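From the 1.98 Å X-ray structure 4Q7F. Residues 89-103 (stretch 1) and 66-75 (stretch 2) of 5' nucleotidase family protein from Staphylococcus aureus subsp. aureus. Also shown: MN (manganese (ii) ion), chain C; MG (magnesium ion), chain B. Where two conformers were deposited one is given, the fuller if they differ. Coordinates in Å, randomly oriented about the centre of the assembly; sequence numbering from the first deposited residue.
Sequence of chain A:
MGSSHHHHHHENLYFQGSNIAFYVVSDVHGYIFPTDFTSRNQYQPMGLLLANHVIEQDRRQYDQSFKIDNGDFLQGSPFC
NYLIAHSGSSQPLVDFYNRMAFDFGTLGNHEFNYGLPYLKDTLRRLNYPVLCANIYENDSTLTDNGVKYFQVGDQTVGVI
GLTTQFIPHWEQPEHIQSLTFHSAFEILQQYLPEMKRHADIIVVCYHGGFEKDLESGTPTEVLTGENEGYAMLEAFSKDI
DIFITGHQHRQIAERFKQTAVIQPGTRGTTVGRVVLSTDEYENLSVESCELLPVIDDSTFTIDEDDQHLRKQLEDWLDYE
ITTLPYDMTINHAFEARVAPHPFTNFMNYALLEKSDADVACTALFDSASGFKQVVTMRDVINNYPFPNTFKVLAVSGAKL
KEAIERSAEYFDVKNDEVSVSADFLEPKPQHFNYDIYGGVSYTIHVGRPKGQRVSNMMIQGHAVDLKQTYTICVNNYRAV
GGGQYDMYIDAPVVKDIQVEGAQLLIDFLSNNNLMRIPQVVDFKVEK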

# COMPACT_ATOMS: atom_id res chain seq x y z
N SER A 89 7.65 -16.80 -10.03
CA SER A 89 6.70 -17.55 -9.21
C SER A 89 6.64 -17.01 -7.79
O SER A 89 7.64 -16.59 -7.22
CB SER A 89 7.11 -19.00 -9.15
OG SER A 89 6.21 -19.76 -8.34
N SER A 90 5.44 -17.04 -7.22
CA SER A 90 5.23 -16.64 -5.84
C SER A 90 5.49 -17.86 -4.90
O SER A 90 5.38 -17.74 -3.71
CB SER A 90 3.79 -16.17 -5.66
OG SER A 90 2.86 -17.21 -5.98
N GLN A 91 5.87 -19.02 -5.44
CA GLN A 91 6.02 -20.22 -4.61
C GLN A 91 6.87 -20.03 -3.33
O GLN A 91 6.45 -20.44 -2.26
CB GLN A 91 6.53 -21.42 -5.41
CG GLN A 91 6.45 -22.73 -4.64
CD GLN A 91 5.01 -23.17 -4.41
OE1 GLN A 91 4.24 -23.28 -5.37
NE2 GLN A 91 4.64 -23.43 -3.17
N PRO A 92 8.08 -19.41 -3.45
CA PRO A 92 8.88 -19.24 -2.23
C PRO A 92 8.13 -18.50 -1.11
O PRO A 92 8.26 -18.85 0.06
CB PRO A 92 10.10 -18.46 -2.71
CG PRO A 92 10.24 -18.86 -4.16
CD PRO A 92 8.84 -19.09 -4.67
N LEU A 93 7.34 -17.51 -1.48
CA LEU A 93 6.56 -16.76 -0.51
C LEU A 93 5.39 -17.61 0.01
O LEU A 93 5.09 -17.61 1.21
CB LEU A 93 6.00 -15.51 -1.16
CG LEU A 93 5.08 -14.68 -0.29
CD1 LEU A 93 5.84 -14.12 0.90
CD2 LEU A 93 4.47 -13.55 -1.11
N VAL A 94 4.74 -18.32 -0.91
CA VAL A 94 3.60 -19.16 -0.57
C VAL A 94 4.04 -20.26 0.42
O VAL A 94 3.33 -20.57 1.37
CB VAL A 94 2.96 -19.80 -1.85
CG1 VAL A 94 2.00 -20.93 -1.49
CG2 VAL A 94 2.24 -18.75 -2.68
N ASP A 95 5.22 -20.82 0.19
CA ASP A 95 5.78 -21.83 1.10
C ASP A 95 5.83 -21.33 2.56
O ASP A 95 5.51 -22.08 3.49
CB ASP A 95 7.15 -22.28 0.65
CG ASP A 95 7.10 -23.14 -0.59
OD1 ASP A 95 5.99 -23.45 -1.05
OD2 ASP A 95 8.17 -23.51 -1.09
N PHE A 96 6.23 -20.08 2.76
CA PHE A 96 6.23 -19.51 4.11
C PHE A 96 4.83 -19.55 4.69
O PHE A 96 4.64 -20.04 5.81
CB PHE A 96 6.77 -18.06 4.15
CG PHE A 96 8.27 -17.96 4.05
CD1 PHE A 96 9.07 -18.37 5.11
CD2 PHE A 96 8.89 -17.45 2.92
CE1 PHE A 96 10.45 -18.29 5.04
CE2 PHE A 96 10.26 -17.36 2.84
CZ PHE A 96 11.05 -17.78 3.90
N TYR A 97 3.84 -19.04 3.96
CA TYR A 97 2.48 -19.04 4.49
C TYR A 97 1.96 -20.46 4.74
O TYR A 97 1.33 -20.74 5.76
CB TYR A 97 1.51 -18.27 3.61
CG TYR A 97 1.54 -16.78 3.83
CD1 TYR A 97 2.44 -15.97 3.18
CD2 TYR A 97 0.66 -16.19 4.72
CE1 TYR A 97 2.46 -14.59 3.41
CE2 TYR A 97 0.68 -14.84 4.97
CZ TYR A 97 1.57 -14.05 4.31
OH TYR A 97 1.55 -12.70 4.58
N ASN A 98 2.25 -21.34 3.80
CA ASN A 98 1.80 -22.69 3.89
C ASN A 98 2.32 -23.45 5.11
O ASN A 98 1.56 -24.21 5.70
CB ASN A 98 2.08 -23.47 2.58
CG ASN A 98 1.04 -23.20 1.51
OD1 ASN A 98 0.06 -22.52 1.73
ND2 ASN A 98 1.26 -23.75 0.33
N ARG A 99 3.59 -23.25 5.48
CA ARG A 99 4.16 -23.92 6.67
C ARG A 99 3.46 -23.49 7.94
O ARG A 99 3.32 -24.27 8.86
CB ARG A 99 5.60 -23.54 6.96
CG ARG A 99 6.61 -23.68 5.86
CD ARG A 99 7.97 -23.71 6.51
NE ARG A 99 8.99 -23.17 5.63
CZ ARG A 99 9.66 -22.06 5.88
NH1 ARG A 99 10.55 -21.65 4.99
NH2 ARG A 99 9.47 -21.40 7.01
N MSE A 100 3.00 -22.25 7.96
CA MSE A 100 2.42 -21.67 9.18
C MSE A 100 1.02 -22.10 9.52
O MSE A 100 0.48 -21.73 10.57
CB MSE A 100 2.47 -20.15 8.98
CG MSE A 100 3.93 -19.72 8.98
SE MSE A 100 4.00 -17.80 8.69
CE MSE A 100 5.97 -17.74 8.57
N ALA A 101 0.38 -22.84 8.63
CA ALA A 101 -0.98 -23.33 8.87
C ALA A 101 -2.01 -22.27 9.24
O ALA A 101 -2.62 -22.33 10.31
CB ALA A 101 -0.97 -24.47 9.88
N PHE A 102 -2.21 -21.29 8.34
CA PHE A 102 -3.25 -20.30 8.49
C PHE A 102 -4.59 -20.95 8.18
O PHE A 102 -4.65 -22.04 7.59
CB PHE A 102 -3.06 -19.13 7.53
CG PHE A 102 -2.09 -18.11 8.00
CD1 PHE A 102 -0.72 -18.37 7.95
CD2 PHE A 102 -2.52 -16.85 8.41
CE1 PHE A 102 0.19 -17.41 8.37
CE2 PHE A 102 -1.63 -15.90 8.82
CZ PHE A 102 -0.27 -16.16 8.79
N ASP A 103 -5.66 -20.27 8.55
CA ASP A 103 -7.00 -20.78 8.36
C ASP A 103 -7.67 -20.11 7.20
O ASP A 103 -8.37 -20.76 6.41
CB ASP A 103 -7.79 -20.62 9.67
CG ASP A 103 -7.21 -21.49 10.78
OD1 ASP A 103 -7.27 -22.75 10.65
OD2 ASP A 103 -6.67 -20.93 11.77
MN MN C . -0.96 -2.23 2.46
MG MG B . -3.89 -2.05 0.84
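Stretch 2 (66-75) FKIDNGDFLQ

Stretch 2 enters as an extended strand already under way at Phe 66 and gives way to a loop that runs through Gln 75, running against stretch 1 in the opposite sense: the CA atoms of Phe 102 and Lys 67 lie 5.0 Å apart at one end, those of Ser 90 and Leu 74 7.7 Å apart at the other. The first strand residues meet the segment after the helix; from Asp 69 on, the contacts are mainly with the helix and with Ser 90 just before it.

Polar contacts run along much of the interface. Asp 103 grips Lys 67 by two hydrogen bonds, its backbone N donating to Lys 67 O (2.9 Å) and its side-chain OD2 accepting from Lys 67 N (2.9 Å). The lysine side chain reaches across to stretch 1, so that Lys 67 NZ donates to Met 100 O at 2.7 Å. Farther along, Tyr 97 OH donates to Asp 69 OD2 (2.8 Å), while Asp 69 OD1 accepts from Gly 71 N (2.9 Å), so one carboxylate ties the helix to the turn. A water donates to both Tyr 97 OH (3.0 Å) and Phe 73 O (2.8 Å), bridging helix and loop.

Aromatic contacts accompany these bonds. Lys 67 CG lies over one face of the Phe 102 ring, 3.7 Å from its centroid, and Phe 102 CE2 approaches Ile 68 O at 3.7 Å. Phe 73, with chi1 in p, turns its ring edge toward the face of Tyr 97, the centroids 5.7 Å apart and the planes at 60°.

Aliphatic packing closes the other end. Leu 93 CD2 lies 4.0 Å from Leu 74 CD1, and Ser 90 CB approaches Leu 74 CD1 at 3.8 Å.

Asp 72 points its CB away from stretch 1, and its OD2 binds both manganese MN (2.2 Å) and magnesium MG (2.3 Å).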

# COMPACT_ATOMS: atom_id res chain seq x y z
N PHE A 66 -7.69 -19.33 15.72
CA PHE A 66 -7.62 -19.16 14.29
C PHE A 66 -6.59 -18.09 13.93
O PHE A 66 -6.37 -17.12 14.68
CB PHE A 66 -9.00 -18.80 13.71
CG PHE A 66 -9.93 -19.96 13.62
CD1 PHE A 66 -10.55 -20.46 14.75
CD2 PHE A 66 -10.20 -20.56 12.39
CE1 PHE A 66 -11.41 -21.53 14.67
CE2 PHE A 66 -11.05 -21.64 12.30
CZ PHE A 66 -11.66 -22.13 13.44
N LYS A 67 -5.96 -18.30 12.78
CA LYS A 67 -4.89 -17.46 12.25
C LYS A 67 -5.30 -16.94 10.86
O LYS A 67 -5.64 -17.72 9.94
CB LYS A 67 -3.59 -18.28 12.28
CG LYS A 67 -2.33 -17.59 11.85
CD LYS A 67 -1.08 -18.17 12.53
CE LYS A 67 -0.85 -19.65 12.31
NZ LYS A 67 0.54 -20.04 12.67
N ILE A 68 -5.25 -15.61 10.72
CA ILE A 68 -5.73 -14.90 9.56
C ILE A 68 -4.75 -13.91 8.96
O ILE A 68 -4.03 -13.23 9.69
CB ILE A 68 -6.95 -14.05 9.99
CG1 ILE A 68 -8.00 -14.94 10.65
CG2 ILE A 68 -7.52 -13.23 8.83
CD1 ILE A 68 -9.15 -14.23 11.33
N ASP A 69 -4.66 -13.91 7.63
CA ASP A 69 -3.91 -12.86 6.89
C ASP A 69 -4.96 -11.97 6.23
O ASP A 69 -5.80 -12.45 5.46
CB ASP A 69 -2.93 -13.40 5.86
CG ASP A 69 -2.20 -12.26 5.14
OD1 ASP A 69 -2.84 -11.65 4.26
OD2 ASP A 69 -1.01 -11.97 5.46
N ASN A 70 -4.90 -10.68 6.49
CA ASN A 70 -5.94 -9.77 5.98
C ASN A 70 -5.56 -8.93 4.76
O ASN A 70 -6.06 -7.78 4.59
CB ASN A 70 -6.46 -8.86 7.11
CG ASN A 70 -7.75 -8.12 6.72
OD1 ASN A 70 -8.66 -8.70 6.10
ND2 ASN A 70 -7.82 -6.84 7.06
N GLY A 71 -4.70 -9.48 3.89
CA GLY A 71 -4.38 -8.79 2.64
C GLY A 71 -3.08 -8.02 2.53
O GLY A 71 -2.45 -7.67 3.52
N ASP A 72 -2.70 -7.75 1.28
CA ASP A 72 -1.45 -7.05 0.97
C ASP A 72 -0.29 -7.89 1.41
O ASP A 72 0.58 -7.44 2.18
CB ASP A 72 -1.40 -5.62 1.55
CG ASP A 72 -2.10 -4.60 0.66
OD1 ASP A 72 -2.72 -5.00 -0.36
OD2 ASP A 72 -2.05 -3.39 0.98
N PHE A 73 -0.27 -9.11 0.90
CA PHE A 73 0.76 -10.07 1.23
C PHE A 73 1.65 -10.45 0.05
O PHE A 73 2.71 -11.04 0.23
CB PHE A 73 0.14 -11.37 1.78
CG PHE A 73 -0.67 -12.16 0.78
CD1 PHE A 73 -0.08 -13.12 -0.02
CD2 PHE A 73 -2.03 -11.94 0.66
CE1 PHE A 73 -0.82 -13.83 -0.93
CE2 PHE A 73 -2.78 -12.67 -0.23
CZ PHE A 73 -2.17 -13.61 -1.04
N LEU A 74 1.24 -10.11 -1.15
CA LEU A 74 1.96 -10.57 -2.34
C LEU A 74 2.92 -9.56 -2.94
O LEU A 74 3.75 -9.90 -3.77
CB LEU A 74 0.91 -11.02 -3.36
CG LEU A 74 1.29 -11.81 -4.59
CD1 LEU A 74 1.99 -13.11 -4.21
CD2 LEU A 74 0.01 -12.08 -5.37
N GLN A 75 2.83 -8.32 -2.49
CA GLN A 75 3.68 -7.24 -2.99
C GLN A 75 4.12 -6.35 -1.83
O GLN A 75 3.42 -6.24 -0.82
CB GLN A 75 2.90 -6.40 -4.01
CG GLN A 75 3.66 -5.24 -4.67
CD GLN A 75 3.80 -4.00 -3.79
OE1 GLN A 75 3.02 -3.79 -2.85
NE2 GLN A 75 4.78 -3.16 -4.10
O HOH W 1 3.58 -11.23 2.93
O HOH W 2 -2.34 -0.59 1.74
O HOH W 3 0.08 -0.61 0.96